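Side-chain contacts in inclusion membrane protein A (Chlamydia trachomatis, PDB 6E7E), which probably drives homotypic fusion of chlamydial inclusions as a SNARE-like membrane protein, of which this chain is the soluble domain: residues S55-F60 and D136-E141; S26-E31 and E102-L107; L33-E38 and K44-V49; R61-G66 and D140-L145; E112-L117 and Q122-A127. The protein carries 2 engineered substitutions. One frame throughout, in Å; residues are numbered along the deposited sequence.

Contact 1 (S55-F60 and D136-E141)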
# COMPACT_ATOMS: atom_id res chain seq x y z
N SER A 55 8.22 -10.41 -0.63
CA SER A 55 6.95 -11.16 -0.50
C SER A 55 5.83 -10.25 -0.00
O SER A 55 4.70 -10.31 -0.54
CB SER A 55 7.17 -12.34 0.42
OG SER A 55 8.02 -13.30 -0.19
N CYS A 56 6.07 -9.43 1.01
CA CYS A 56 4.95 -8.69 1.63
C CYS A 56 4.51 -7.55 0.70
O CYS A 56 3.36 -7.09 0.82
CB CYS A 56 5.27 -8.24 3.05
SG CYS A 56 6.26 -6.76 3.14
N LEU A 57 5.34 -7.13 -0.24
CA LEU A 57 4.99 -6.04 -1.19
C LEU A 57 4.37 -6.59 -2.48
O LEU A 57 3.84 -5.79 -3.25
CB LEU A 57 6.23 -5.19 -1.45
CG LEU A 57 6.74 -4.44 -0.23
CD1 LEU A 57 8.00 -3.67 -0.55
CD2 LEU A 57 5.69 -3.50 0.32
N GLN A 58 4.31 -7.92 -2.66
CA GLN A 58 3.62 -8.55 -3.80
C GLN A 58 2.16 -8.10 -3.81
O GLN A 58 1.50 -8.12 -2.76
CB GLN A 58 3.66 -10.07 -3.71
CG GLN A 58 5.01 -10.68 -4.01
CD GLN A 58 5.00 -12.19 -3.99
OE1 GLN A 58 5.29 -12.84 -4.99
NE2 GLN A 58 4.66 -12.76 -2.85
N GLY A 59 1.69 -7.68 -4.98
CA GLY A 59 0.27 -7.40 -5.19
C GLY A 59 -0.19 -6.18 -4.41
O GLY A 59 -1.39 -6.08 -4.12
N PHE A 60 0.70 -5.23 -4.10
CA PHE A 60 0.31 -4.05 -3.32
C PHE A 60 -0.83 -3.32 -4.05
O PHE A 60 -1.68 -2.85 -3.35
CB PHE A 60 1.49 -3.13 -2.99
CG PHE A 60 1.08 -1.93 -2.19
CD1 PHE A 60 0.85 -2.01 -0.83
CD2 PHE A 60 0.76 -0.75 -2.81
CE1 PHE A 60 0.40 -0.91 -0.11
CE2 PHE A 60 0.33 0.35 -2.09
CZ PHE A 60 0.14 0.27 -0.75
N ASP A 136 7.80 -5.31 9.87
CA ASP A 136 6.63 -5.56 10.74
C ASP A 136 5.63 -4.40 10.66
O ASP A 136 4.42 -4.63 10.58
CB ASP A 136 7.07 -5.77 12.17
CG ASP A 136 7.88 -7.02 12.44
OD1 ASP A 136 7.97 -7.88 11.52
OD2 ASP A 136 8.41 -7.11 13.56
N SER A 137 6.12 -3.17 10.65
CA SER A 137 5.26 -1.99 10.58
C SER A 137 4.52 -1.95 9.24
O SER A 137 3.30 -1.69 9.21
CB SER A 137 6.08 -0.77 10.80
OG SER A 137 5.24 0.35 10.80
N LEU A 138 5.21 -2.24 8.25
CA LEU A 138 4.66 -2.19 6.89
C LEU A 138 3.61 -3.27 6.69
O LEU A 138 2.58 -3.00 6.08
CB LEU A 138 5.81 -2.39 5.91
CG LEU A 138 5.43 -2.44 4.45
CD1 LEU A 138 4.83 -1.12 4.06
CD2 LEU A 138 6.63 -2.70 3.55
N ARG A 139 3.86 -4.49 7.20
CA ARG A 139 2.86 -5.57 7.16
C ARG A 139 1.60 -5.09 7.87
O ARG A 139 0.49 -5.33 7.37
CB ARG A 139 3.41 -6.82 7.82
CG ARG A 139 4.31 -7.64 6.93
CD ARG A 139 4.88 -8.80 7.69
NE ARG A 139 5.51 -9.75 6.80
CZ ARG A 139 6.38 -10.66 7.20
NH1 ARG A 139 6.73 -10.73 8.47
NH2 ARG A 139 6.91 -11.49 6.33
N ASP A 140 1.73 -4.48 9.03
CA ASP A 140 0.57 -4.01 9.82
C ASP A 140 -0.21 -2.99 8.97
O ASP A 140 -1.43 -3.04 8.88
CB ASP A 140 1.01 -3.45 11.18
CG ASP A 140 1.36 -4.50 12.22
OD1 ASP A 140 1.07 -5.69 11.98
OD2 ASP A 140 1.94 -4.13 13.26
N GLU A 141 0.50 -2.02 8.40
CA GLU A 141 -0.20 -0.95 7.65
C GLU A 141 -0.89 -1.54 6.41
O GLU A 141 -2.02 -1.11 6.07
CB GLU A 141 0.82 0.11 7.23
CG GLU A 141 1.36 0.94 8.37
CD GLU A 141 0.35 1.83 9.09
OE1 GLU A 141 -0.71 2.11 8.54
OE2 GLU A 141 0.67 2.24 10.19
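Apolar contact between Leu57 and Leu138 is the tightest point here: their CD2 methyls stand 3.5 Å apart, closer than usual for two methyl carbons, and the two side chains cross at about a right angle. With CG opposite the backbone N (chi1 177°), Leu138 presents CD2 to Leu57 and Cys56. The same methyl thus also meets the thiol of Cys56, with SG 4.1 Å from Leu138 CD2. Cys56 holds SG between its own N and carbonyl carbon (chi1 81°), which turns it toward Leu138. The fold here is a bundle of long helices; the chain leaves helix 44-57 through a type II beta turn from Leu57 to Phe60, with Gly59 at positive phi, while helix 125-165 runs on unbroken. Aliphatic contact with a charged side chain makes up the rest: the extended Arg139 chain passes alongside Cys56, its CG 4.0 Å from Cys56 CB. The guanidinium lies obliquely to that carbon and has a long, weak ion pair with Asp52. Towards the interior, Leu138 also packs on Leu100 of helix 87-107, and Leu57 on Ile142.

Contact 2 (S26-E31 and E102-L107)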
# COMPACT_ATOMS: atom_id res chain seq x y z
N SER A 26 7.12 -0.79 -5.41
CA SER A 26 7.58 -1.72 -6.46
C SER A 26 9.10 -1.59 -6.64
O SER A 26 9.80 -2.59 -6.85
CB SER A 26 6.81 -1.53 -7.75
OG SER A 26 7.25 -0.44 -8.56
N VAL A 27 9.60 -0.38 -6.56
CA VAL A 27 11.06 -0.14 -6.70
C VAL A 27 11.75 -0.78 -5.51
O VAL A 27 12.78 -1.49 -5.67
CB VAL A 27 11.38 1.35 -6.80
CG1 VAL A 27 12.89 1.62 -6.77
CG2 VAL A 27 10.76 1.97 -8.04
N LEU A 28 11.26 -0.54 -4.31
CA LEU A 28 11.88 -1.09 -3.10
C LEU A 28 11.79 -2.61 -3.08
O LEU A 28 12.74 -3.27 -2.68
CB LEU A 28 11.24 -0.47 -1.86
CG LEU A 28 11.56 1.01 -1.68
CD1 LEU A 28 10.64 1.64 -0.66
CD2 LEU A 28 12.99 1.19 -1.27
N GLN A 29 10.68 -3.16 -3.55
CA GLN A 29 10.51 -4.62 -3.64
C GLN A 29 11.65 -5.20 -4.47
O GLN A 29 12.26 -6.20 -4.09
CB GLN A 29 9.15 -4.89 -4.27
CG GLN A 29 8.84 -6.36 -4.29
CD GLN A 29 7.69 -6.70 -5.18
OE1 GLN A 29 7.39 -6.02 -6.16
NE2 GLN A 29 7.07 -7.81 -4.85
N LYS A 30 11.89 -4.62 -5.63
CA LYS A 30 12.94 -5.13 -6.54
C LYS A 30 14.32 -4.97 -5.89
O LYS A 30 15.17 -5.86 -6.01
CB LYS A 30 12.87 -4.38 -7.87
CG LYS A 30 13.78 -4.92 -8.96
CD LYS A 30 13.39 -4.41 -10.32
CE LYS A 30 13.86 -2.99 -10.52
NZ LYS A 30 13.77 -2.61 -11.94
N GLU A 31 14.52 -3.86 -5.20
CA GLU A 31 15.80 -3.62 -4.51
C GLU A 31 16.05 -4.72 -3.47
O GLU A 31 17.18 -5.21 -3.36
CB GLU A 31 15.78 -2.25 -3.85
CG GLU A 31 17.12 -1.80 -3.36
CD GLU A 31 17.17 -0.36 -2.83
OE1 GLU A 31 16.13 0.11 -2.30
OE2 GLU A 31 18.24 0.28 -2.89
N GLU A 102 5.69 7.50 5.24
CA GLU A 102 6.79 7.58 6.22
C GLU A 102 7.58 6.27 6.25
O GLU A 102 8.82 6.33 6.37
CB GLU A 102 6.27 7.97 7.59
CG GLU A 102 5.86 9.43 7.68
CD GLU A 102 7.06 10.34 7.61
OE1 GLU A 102 7.73 10.48 8.64
OE2 GLU A 102 7.38 10.83 6.51
N GLU A 103 6.93 5.11 6.14
CA GLU A 103 7.68 3.84 6.07
C GLU A 103 8.62 3.87 4.87
O GLU A 103 9.78 3.46 4.99
CB GLU A 103 6.76 2.64 5.97
CG GLU A 103 5.91 2.38 7.20
CD GLU A 103 6.65 2.16 8.52
OE1 GLU A 103 7.82 1.73 8.51
OE2 GLU A 103 6.03 2.36 9.57
N ILE A 104 8.15 4.34 3.74
CA ILE A 104 9.02 4.45 2.53
C ILE A 104 10.19 5.37 2.84
O ILE A 104 11.32 5.06 2.47
CB ILE A 104 8.22 4.96 1.31
CG1 ILE A 104 7.27 3.87 0.83
CG2 ILE A 104 9.15 5.44 0.20
CD1 ILE A 104 6.21 4.41 -0.11
N ARG A 105 9.94 6.49 3.47
CA ARG A 105 11.02 7.44 3.78
C ARG A 105 12.10 6.72 4.57
O ARG A 105 13.30 6.90 4.30
CB ARG A 105 10.46 8.66 4.50
CG ARG A 105 11.47 9.78 4.60
CD ARG A 105 10.89 11.07 5.12
NE ARG A 105 10.42 10.96 6.49
CZ ARG A 105 11.17 11.13 7.59
NH1 ARG A 105 12.46 11.40 7.49
NH2 ARG A 105 10.62 11.01 8.78
N PHE A 106 11.74 5.96 5.59
CA PHE A 106 12.75 5.27 6.44
C PHE A 106 13.43 4.15 5.68
O PHE A 106 14.61 3.85 5.90
CB PHE A 106 12.11 4.56 7.63
CG PHE A 106 11.20 5.38 8.51
CD1 PHE A 106 11.50 6.70 8.78
CD2 PHE A 106 10.07 4.82 9.10
CE1 PHE A 106 10.69 7.46 9.61
CE2 PHE A 106 9.25 5.58 9.92
CZ PHE A 106 9.56 6.90 10.17
N LEU A 107 12.70 3.45 4.84
CA LEU A 107 13.24 2.25 4.17
C LEU A 107 14.17 2.66 3.03
O LEU A 107 15.06 1.88 2.71
CB LEU A 107 12.07 1.43 3.65
CG LEU A 107 12.41 0.06 3.09
CD1 LEU A 107 13.14 -0.82 4.09
CD2 LEU A 107 11.13 -0.62 2.65
O HOH W 1 16.33 0.37 0.65
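Leu28 overlaps Leu107 and Ile104 through a single methyl, CD1, which enters between them from helix 4-38. Its distance to Leu107 CD2 is 4.0 Å, and the two leucine side chains slide past each other in opposite directions. Ile104 offers its CG2 branch, 4.2 Å from Leu28 CD1, and runs obliquely to the leucine. Leu107 carries CG away from its own N (chi1 -172°), with CD2 beyond it doing the touching; in Ile104 it is the CG2 methyl itself that lies opposite N. The three side chains are buried, and their neighbours continue the apolar layer, Leu107 on Phe53 and Leu131, Ile104 on Met24 and Leu25.

At the margin of this layer a water lies between the helices, 3.0 Å from Glu31 OE1 and 2.9 Å from Leu107 O. On the far side of helix 87-107, Arg105 grips Glu102 side-on, NH2 to OE1 at 2.9 Å and NE to OE2 at 3.0 Å, a salt bridge within one helix. With no direct hydrogen bond between the segments, their cohesion rests on ordinary methyl contacts, and the water probably offers the Leu107 carbonyl, near the end of its helix, a polar partner.

Contact 3 (L33-E38 and K44-V49)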
# COMPACT_ATOMS: atom_id res chain seq x y z
N LEU A 33 14.71 -7.77 -3.48
CA LEU A 33 14.98 -9.03 -4.18
C LEU A 33 16.46 -9.12 -4.53
O LEU A 33 17.12 -10.12 -4.28
CB LEU A 33 14.14 -9.12 -5.45
CG LEU A 33 14.35 -10.39 -6.26
CD1 LEU A 33 13.99 -11.63 -5.45
CD2 LEU A 33 13.49 -10.32 -7.51
N HIS A 34 17.00 -8.06 -5.11
CA HIS A 34 18.45 -8.00 -5.40
C HIS A 34 19.25 -8.27 -4.12
O HIS A 34 20.14 -9.10 -4.13
CB HIS A 34 18.83 -6.65 -5.98
CG HIS A 34 18.65 -6.51 -7.45
ND1 HIS A 34 17.52 -6.11 -8.15
CD2 HIS A 34 19.60 -6.70 -8.39
CE1 HIS A 34 17.84 -6.07 -9.45
NE2 HIS A 34 19.08 -6.45 -9.60
N LEU A 35 18.95 -7.55 -3.06
CA LEU A 35 19.72 -7.64 -1.81
C LEU A 35 19.65 -9.07 -1.27
O LEU A 35 20.65 -9.59 -0.77
CB LEU A 35 19.20 -6.62 -0.79
CG LEU A 35 20.16 -6.27 0.34
CD1 LEU A 35 21.31 -5.43 -0.18
CD2 LEU A 35 19.40 -5.52 1.43
N SER A 36 18.48 -9.68 -1.34
CA SER A 36 18.28 -11.04 -0.84
C SER A 36 19.25 -12.00 -1.54
O SER A 36 19.86 -12.84 -0.88
CB SER A 36 16.84 -11.45 -0.95
OG SER A 36 16.69 -12.74 -0.45
N LYS A 37 19.38 -11.87 -2.84
CA LYS A 37 20.24 -12.79 -3.61
C LYS A 37 21.70 -12.44 -3.40
O LYS A 37 22.52 -13.34 -3.27
CB LYS A 37 19.88 -12.71 -5.09
CG LYS A 37 18.46 -13.13 -5.39
CD LYS A 37 18.07 -14.46 -4.82
CE LYS A 37 16.69 -14.90 -5.23
NZ LYS A 37 16.19 -16.00 -4.37
N GLU A 38 22.03 -11.17 -3.36
CA GLU A 38 23.42 -10.72 -3.17
C GLU A 38 23.98 -11.27 -1.86
O GLU A 38 25.16 -11.57 -1.81
CB GLU A 38 23.47 -9.19 -3.12
CG GLU A 38 23.29 -8.50 -4.45
CD GLU A 38 23.05 -7.02 -4.27
OE1 GLU A 38 23.61 -6.47 -3.26
OE2 GLU A 38 22.34 -6.42 -5.12
N LYS A 44 22.66 -14.73 6.10
CA LYS A 44 21.39 -15.46 5.94
C LYS A 44 20.23 -14.65 6.53
O LYS A 44 19.14 -14.65 5.95
CB LYS A 44 21.50 -16.85 6.55
CG LYS A 44 22.39 -17.80 5.76
CD LYS A 44 21.75 -18.37 4.51
CE LYS A 44 22.43 -19.63 4.00
NZ LYS A 44 22.01 -19.95 2.62
N ASP A 45 20.43 -13.96 7.64
CA ASP A 45 19.34 -13.21 8.31
C ASP A 45 18.97 -12.01 7.43
O ASP A 45 17.78 -11.76 7.20
CB ASP A 45 19.73 -12.77 9.71
CG ASP A 45 18.54 -12.62 10.65
OD1 ASP A 45 17.45 -13.12 10.30
OD2 ASP A 45 18.70 -11.99 11.70
N LEU A 46 19.95 -11.30 6.89
CA LEU A 46 19.65 -10.18 5.98
C LEU A 46 18.93 -10.71 4.74
O LEU A 46 18.01 -10.09 4.25
CB LEU A 46 20.94 -9.46 5.59
CG LEU A 46 20.75 -8.36 4.55
CD1 LEU A 46 19.82 -7.25 5.05
CD2 LEU A 46 22.09 -7.80 4.15
N SER A 47 19.39 -11.84 4.22
CA SER A 47 18.79 -12.38 3.00
C SER A 47 17.32 -12.73 3.26
O SER A 47 16.45 -12.48 2.39
CB SER A 47 19.59 -13.56 2.51
OG SER A 47 19.04 -14.12 1.34
N ALA A 48 17.01 -13.32 4.41
CA ALA A 48 15.62 -13.74 4.73
C ALA A 48 14.74 -12.51 4.91
O ALA A 48 13.61 -12.48 4.38
CB ALA A 48 15.63 -14.61 5.96
N VAL A 49 15.19 -11.49 5.64
CA VAL A 49 14.34 -10.30 5.84
C VAL A 49 14.12 -9.61 4.49
O VAL A 49 13.03 -9.09 4.24
CB VAL A 49 14.89 -9.32 6.91
CG1 VAL A 49 16.16 -8.58 6.57
CG2 VAL A 49 13.84 -8.27 7.22
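Ser36 and Ser47 join the two helices by a reciprocal pair of hydrogen bonds, each hydroxyl donating to the other residue's carbonyl. Ser47 OG lies 2.7 Å from Ser36 O, and Ser36 OG lies 2.9 Å from Ser47 O. The two serines share one conformation, with OG opposite the backbone N (chi1 near 180° in both), which sets each hydroxyl beside its own carbonyl carbon and lets it reach across. Each carbonyl is approached at 128°, both donors tilted out of the carbonyl plane, a nearly symmetrical arrangement. The short side chains allow the CA atoms of Ser36 and Ser47 to approach to 4.1 Å, a close helix contact.

Next to the serines, Leu35 and Leu46 also turn CG away from the backbone N, and their side chains meet at about a right angle, Leu35 CD2 to Leu46 CD1 at 4.0 Å. Leu46 goes on to Val114 and Leu131, Leu35 to Ala111, linking this helical hairpin of helices 4-38 and 44-57 to the rest of the bundle. Each hydroxyl ties its own helix to the main chain of the other, and the two bonds give both hydroxyls an acceptor at a largely buried helix crossing.

Contact 4 (R61-G66 and D140-L145)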
# COMPACT_ATOMS: atom_id res chain seq x y z
N ARG A 61 -0.83 -3.19 -5.37
CA ARG A 61 -1.88 -2.40 -6.06
C ARG A 61 -3.25 -2.98 -5.70
O ARG A 61 -4.20 -2.21 -5.50
CB ARG A 61 -1.63 -2.31 -7.56
CG ARG A 61 -1.83 -3.60 -8.35
CD ARG A 61 -2.08 -3.26 -9.81
NE ARG A 61 -1.98 -4.43 -10.67
CZ ARG A 61 -0.85 -4.90 -11.22
NH1 ARG A 61 0.31 -4.29 -11.02
NH2 ARG A 61 -0.90 -5.98 -11.98
N ASP A 62 -3.30 -4.30 -5.54
CA ASP A 62 -4.58 -4.99 -5.26
C ASP A 62 -5.06 -4.59 -3.86
O ASP A 62 -6.25 -4.62 -3.66
CB ASP A 62 -4.44 -6.51 -5.41
CG ASP A 62 -4.13 -6.93 -6.83
OD1 ASP A 62 -4.73 -6.34 -7.75
OD2 ASP A 62 -3.26 -7.81 -7.01
N ASN A 63 -4.18 -4.14 -2.97
CA ASN A 63 -4.53 -3.82 -1.56
C ASN A 63 -5.24 -2.46 -1.45
O ASN A 63 -5.75 -2.16 -0.34
CB ASN A 63 -3.29 -3.87 -0.67
CG ASN A 63 -2.79 -5.28 -0.44
OD1 ASN A 63 -1.59 -5.57 -0.50
ND2 ASN A 63 -3.73 -6.19 -0.24
N TYR A 64 -5.36 -1.69 -2.52
CA TYR A 64 -6.18 -0.44 -2.45
C TYR A 64 -7.20 -0.38 -3.60
O TYR A 64 -7.82 0.67 -3.82
CB TYR A 64 -5.34 0.84 -2.38
CG TYR A 64 -4.42 1.06 -3.55
CD1 TYR A 64 -4.85 1.71 -4.69
CD2 TYR A 64 -3.10 0.64 -3.53
CE1 TYR A 64 -4.02 1.91 -5.78
CE2 TYR A 64 -2.25 0.84 -4.60
CZ TYR A 64 -2.73 1.44 -5.74
OH TYR A 64 -1.87 1.62 -6.79
N LYS A 65 -7.44 -1.49 -4.27
CA LYS A 65 -8.34 -1.50 -5.45
C LYS A 65 -9.72 -0.94 -5.10
O LYS A 65 -10.34 -0.32 -5.97
CB LYS A 65 -8.44 -2.93 -5.96
CG LYS A 65 -9.36 -3.12 -7.15
CD LYS A 65 -9.51 -4.56 -7.59
CE LYS A 65 -9.13 -5.57 -6.53
NZ LYS A 65 -9.83 -6.86 -6.71
N GLY A 66 -10.25 -1.19 -3.90
CA GLY A 66 -11.59 -0.69 -3.60
C GLY A 66 -11.65 0.82 -3.62
O GLY A 66 -12.66 1.39 -4.03
N ASP A 140 1.73 -4.48 9.03
CA ASP A 140 0.57 -4.01 9.82
C ASP A 140 -0.21 -2.99 8.97
O ASP A 140 -1.43 -3.04 8.88
CB ASP A 140 1.01 -3.45 11.18
CG ASP A 140 1.36 -4.50 12.22
OD1 ASP A 140 1.07 -5.69 11.98
OD2 ASP A 140 1.94 -4.13 13.26
N GLU A 141 0.50 -2.02 8.40
CA GLU A 141 -0.20 -0.95 7.65
C GLU A 141 -0.89 -1.54 6.41
O GLU A 141 -2.02 -1.11 6.07
CB GLU A 141 0.82 0.11 7.23
CG GLU A 141 1.36 0.94 8.37
CD GLU A 141 0.35 1.83 9.09
OE1 GLU A 141 -0.71 2.11 8.54
OE2 GLU A 141 0.67 2.24 10.19
N ILE A 142 -0.22 -2.42 5.69
CA ILE A 142 -0.79 -3.01 4.45
C ILE A 142 -2.03 -3.82 4.84
O ILE A 142 -3.04 -3.76 4.09
CB ILE A 142 0.25 -3.81 3.66
CG1 ILE A 142 1.35 -2.89 3.13
CG2 ILE A 142 -0.39 -4.57 2.52
CD1 ILE A 142 2.54 -3.64 2.56
N GLY A 143 -2.00 -4.54 5.95
CA GLY A 143 -3.17 -5.33 6.38
C GLY A 143 -4.36 -4.44 6.62
O GLY A 143 -5.49 -4.78 6.22
N GLN A 144 -4.13 -3.34 7.34
CA GLN A 144 -5.21 -2.38 7.68
C GLN A 144 -5.81 -1.79 6.39
O GLN A 144 -7.03 -1.76 6.22
CB GLN A 144 -4.69 -1.32 8.65
CG GLN A 144 -5.62 -0.14 8.93
CD GLN A 144 -5.45 0.39 10.33
OE1 GLN A 144 -5.16 1.57 10.55
NE2 GLN A 144 -5.62 -0.48 11.31
N LEU A 145 -4.94 -1.35 5.48
CA LEU A 145 -5.41 -0.79 4.19
C LEU A 145 -6.21 -1.83 3.39
O LEU A 145 -7.28 -1.52 2.86
CB LEU A 145 -4.19 -0.30 3.43
CG LEU A 145 -4.48 0.22 2.02
CD1 LEU A 145 -5.31 1.49 2.07
CD2 LEU A 145 -3.19 0.42 1.25
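Asn63 meets Ile142 and Leu145 where the chain passes from the turn after helix 44-57 into helix 65-73. Leading up to it, residues 61-63 have helical backbone angles without the regular bonds, and Tyr64 N donates to Arg61 O at 3.2 Å. The Asn63 side chain crosses Ile142 obliquely: OD1 sits 3.4 Å from Ile142 CG2, with CG of the asparagine a little farther from the same methyl. The side chain gets there with CG opposite its carbonyl carbon (chi1 -72°), while Ile142 turns CG2 away from its own N. The main-chain O of Asn63 rests on the leucine, 3.6 Å from Leu145 CG. Tyr64, at the N-cap position of helix 65-73, comes near through CB alone, 4.2 Å from Leu145 CD2; its ring leads off towards Leu18 and Asn22 of helix 4-38, with Arg61 O over the ring centre, 3.6 Å above the plane. At Gly66 the backbone N is hydrogen-bonded to Ser149 OG farther along helix 125-165. Leu145 and Ile142 both also pack on Phe60. The arrangement is that of a helix bundle in which a non-regular link between two helices is packed against the side of a long third one.

Contact 5 (E112-L117 and Q122-A127). Engineered in segment 122-127: Ala126 (natural residue Val), Ala127 (natural residue Val).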
# COMPACT_ATOMS: atom_id res chain seq x y z
N GLU A 112 21.07 0.23 0.13
CA GLU A 112 22.43 0.73 -0.20
C GLU A 112 23.19 1.00 1.10
O GLU A 112 24.41 0.82 1.10
CB GLU A 112 22.35 1.99 -1.06
CG GLU A 112 21.74 1.77 -2.43
CD GLU A 112 22.65 0.98 -3.35
OE1 GLU A 112 23.87 1.22 -3.33
OE2 GLU A 112 22.14 0.12 -4.10
N GLU A 113 22.68 1.32 2.23
CA GLU A 113 23.46 1.43 3.46
C GLU A 113 24.00 0.05 3.85
O GLU A 113 25.17 -0.05 4.25
CB GLU A 113 22.68 2.09 4.58
CG GLU A 113 23.47 2.22 5.87
CD GLU A 113 24.74 3.06 5.86
OE1 GLU A 113 25.04 3.70 4.82
OE2 GLU A 113 25.41 3.09 6.90
N VAL A 114 23.22 -1.01 3.76
CA VAL A 114 23.72 -2.37 4.03
C VAL A 114 24.86 -2.69 3.08
O VAL A 114 25.87 -3.24 3.53
CB VAL A 114 22.58 -3.38 3.85
CG1 VAL A 114 23.09 -4.79 3.67
CG2 VAL A 114 21.62 -3.30 5.01
N ARG A 115 24.70 -2.39 1.80
CA ARG A 115 25.80 -2.69 0.84
C ARG A 115 27.07 -1.92 1.22
O ARG A 115 28.16 -2.51 1.18
CB ARG A 115 25.38 -2.39 -0.60
CG ARG A 115 24.28 -3.31 -1.10
CD ARG A 115 23.96 -2.85 -2.50
NE ARG A 115 22.92 -3.65 -3.08
CZ ARG A 115 21.76 -3.21 -3.52
NH1 ARG A 115 21.45 -1.93 -3.44
NH2 ARG A 115 20.87 -4.08 -3.97
N ARG A 116 26.92 -0.68 1.64
CA ARG A 116 28.04 0.18 2.03
C ARG A 116 28.73 -0.42 3.25
O ARG A 116 29.97 -0.54 3.26
CB ARG A 116 27.57 1.61 2.32
CG ARG A 116 28.68 2.63 2.51
CD ARG A 116 28.22 3.97 3.04
NE ARG A 116 27.84 3.86 4.43
CZ ARG A 116 28.69 3.73 5.44
NH1 ARG A 116 30.00 3.83 5.24
NH2 ARG A 116 28.22 3.58 6.66
N LEU A 117 27.97 -0.79 4.27
CA LEU A 117 28.53 -1.40 5.48
C LEU A 117 29.27 -2.70 5.13
O LEU A 117 30.39 -2.92 5.60
CB LEU A 117 27.42 -1.67 6.47
CG LEU A 117 26.77 -0.44 7.07
CD1 LEU A 117 25.52 -0.83 7.83
CD2 LEU A 117 27.73 0.32 7.98
N GLN A 122 31.85 -3.87 7.92
CA GLN A 122 31.21 -3.34 9.14
C GLN A 122 29.98 -4.22 9.48
O GLN A 122 29.48 -4.94 8.60
CB GLN A 122 30.80 -1.87 8.97
CG GLN A 122 31.98 -0.89 8.90
CD GLN A 122 31.48 0.53 8.73
OE1 GLN A 122 30.95 1.13 9.64
NE2 GLN A 122 31.68 1.09 7.57
N SER A 123 29.56 -4.13 10.72
CA SER A 123 28.47 -4.97 11.24
C SER A 123 27.13 -4.62 10.57
O SER A 123 26.80 -3.43 10.46
CB SER A 123 28.36 -4.85 12.71
OG SER A 123 27.31 -5.65 13.21
N LEU A 124 26.35 -5.64 10.25
CA LEU A 124 24.98 -5.46 9.71
C LEU A 124 23.93 -5.64 10.79
O LEU A 124 22.77 -5.54 10.44
CB LEU A 124 24.78 -6.46 8.59
CG LEU A 124 25.79 -6.39 7.45
CD1 LEU A 124 25.40 -7.37 6.37
CD2 LEU A 124 25.91 -4.99 6.87
N THR A 125 24.31 -5.91 12.03
CA THR A 125 23.34 -6.33 13.07
C THR A 125 22.25 -5.27 13.24
O THR A 125 21.05 -5.60 13.24
CB THR A 125 24.06 -6.61 14.40
OG1 THR A 125 25.04 -7.60 14.13
CG2 THR A 125 23.15 -7.09 15.51
N ALA A 126 22.64 -4.02 13.44
CA ALA A 126 21.69 -2.92 13.69
C ALA A 126 20.82 -2.72 12.45
O ALA A 126 19.60 -2.49 12.59
CB ALA A 126 22.40 -1.65 14.04
N ALA A 127 21.40 -2.80 11.27
CA ALA A 127 20.63 -2.58 10.02
C ALA A 127 19.59 -3.68 9.87
O ALA A 127 18.46 -3.39 9.45
CB ALA A 127 21.55 -2.52 8.82
O HOH W 2 32.09 3.78 7.10
O HOH W 3 29.61 3.29 9.06
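Leu117 and Gln122 cross at about a right angle, the leucine CD2 lying 3.7 Å from Gln122 OE1 and close to the amide carbon as well. The glutamine chain is extended beyond CG, which carries its amide over the leucine and out to Arg116. Guanidinium and amide planes stand 70° apart there, and two waters in the guanidinium plane fill the link. One accepts from Arg116 NH1 and from Gln122 NE2, at 2.8 Å each; the other accepts from Arg116 NH2 and donates to Gln122 OE1 at 2.6 Å. Glu113 grips the guanidinium side-on in a salt bridge, Arg116 NE to Glu113 OE1 at 2.8 Å and NH2 to OE2, and a bend at chi3 (72°) folds the arginine back over its own helix.

Further along the segment, Leu124 turns its CD2 methyl in against Leu117 CB at 3.7 Å and over Val114 O. Val114 CG2 lies 3.9 Å from CB of Ala127, an engineered residue, as is Ala126. Leu46 of helix 44-57 backs Leu124. The backbones are tied by Gln122 N to Leu117 O, 2.9 Å at 163°. This is a helical hairpin: a short connection reverses the chain between helices 110-119 and 125-165 at one end of the bundle, with Val114 buried, the leucines partly covered and a hydrated polar rim.

How the contacts relate
From the N terminus, helix 4-38 enters contact 2 and then contact 3, which closes the short loop to helix 44-57 within the span of contact 2. Contact 1 opens on residues 55-60, in and after helix 44-57, and contact 4 just after it, both before contact 2 closes on helix 87-107, so each crosses contact 2. Contact 5 closes the turn between helices 110-119 and 125-165, inside the spans of contacts 1 and 4, which finish on adjoining, partly shared residues of helix 125-165. Contacts 3 and 5 meet through Glu38 and Arg115, a salt bridge between the two hairpins, while Ser137 and Glu103 probably link contacts 1 and 2 by a hydrogen bond.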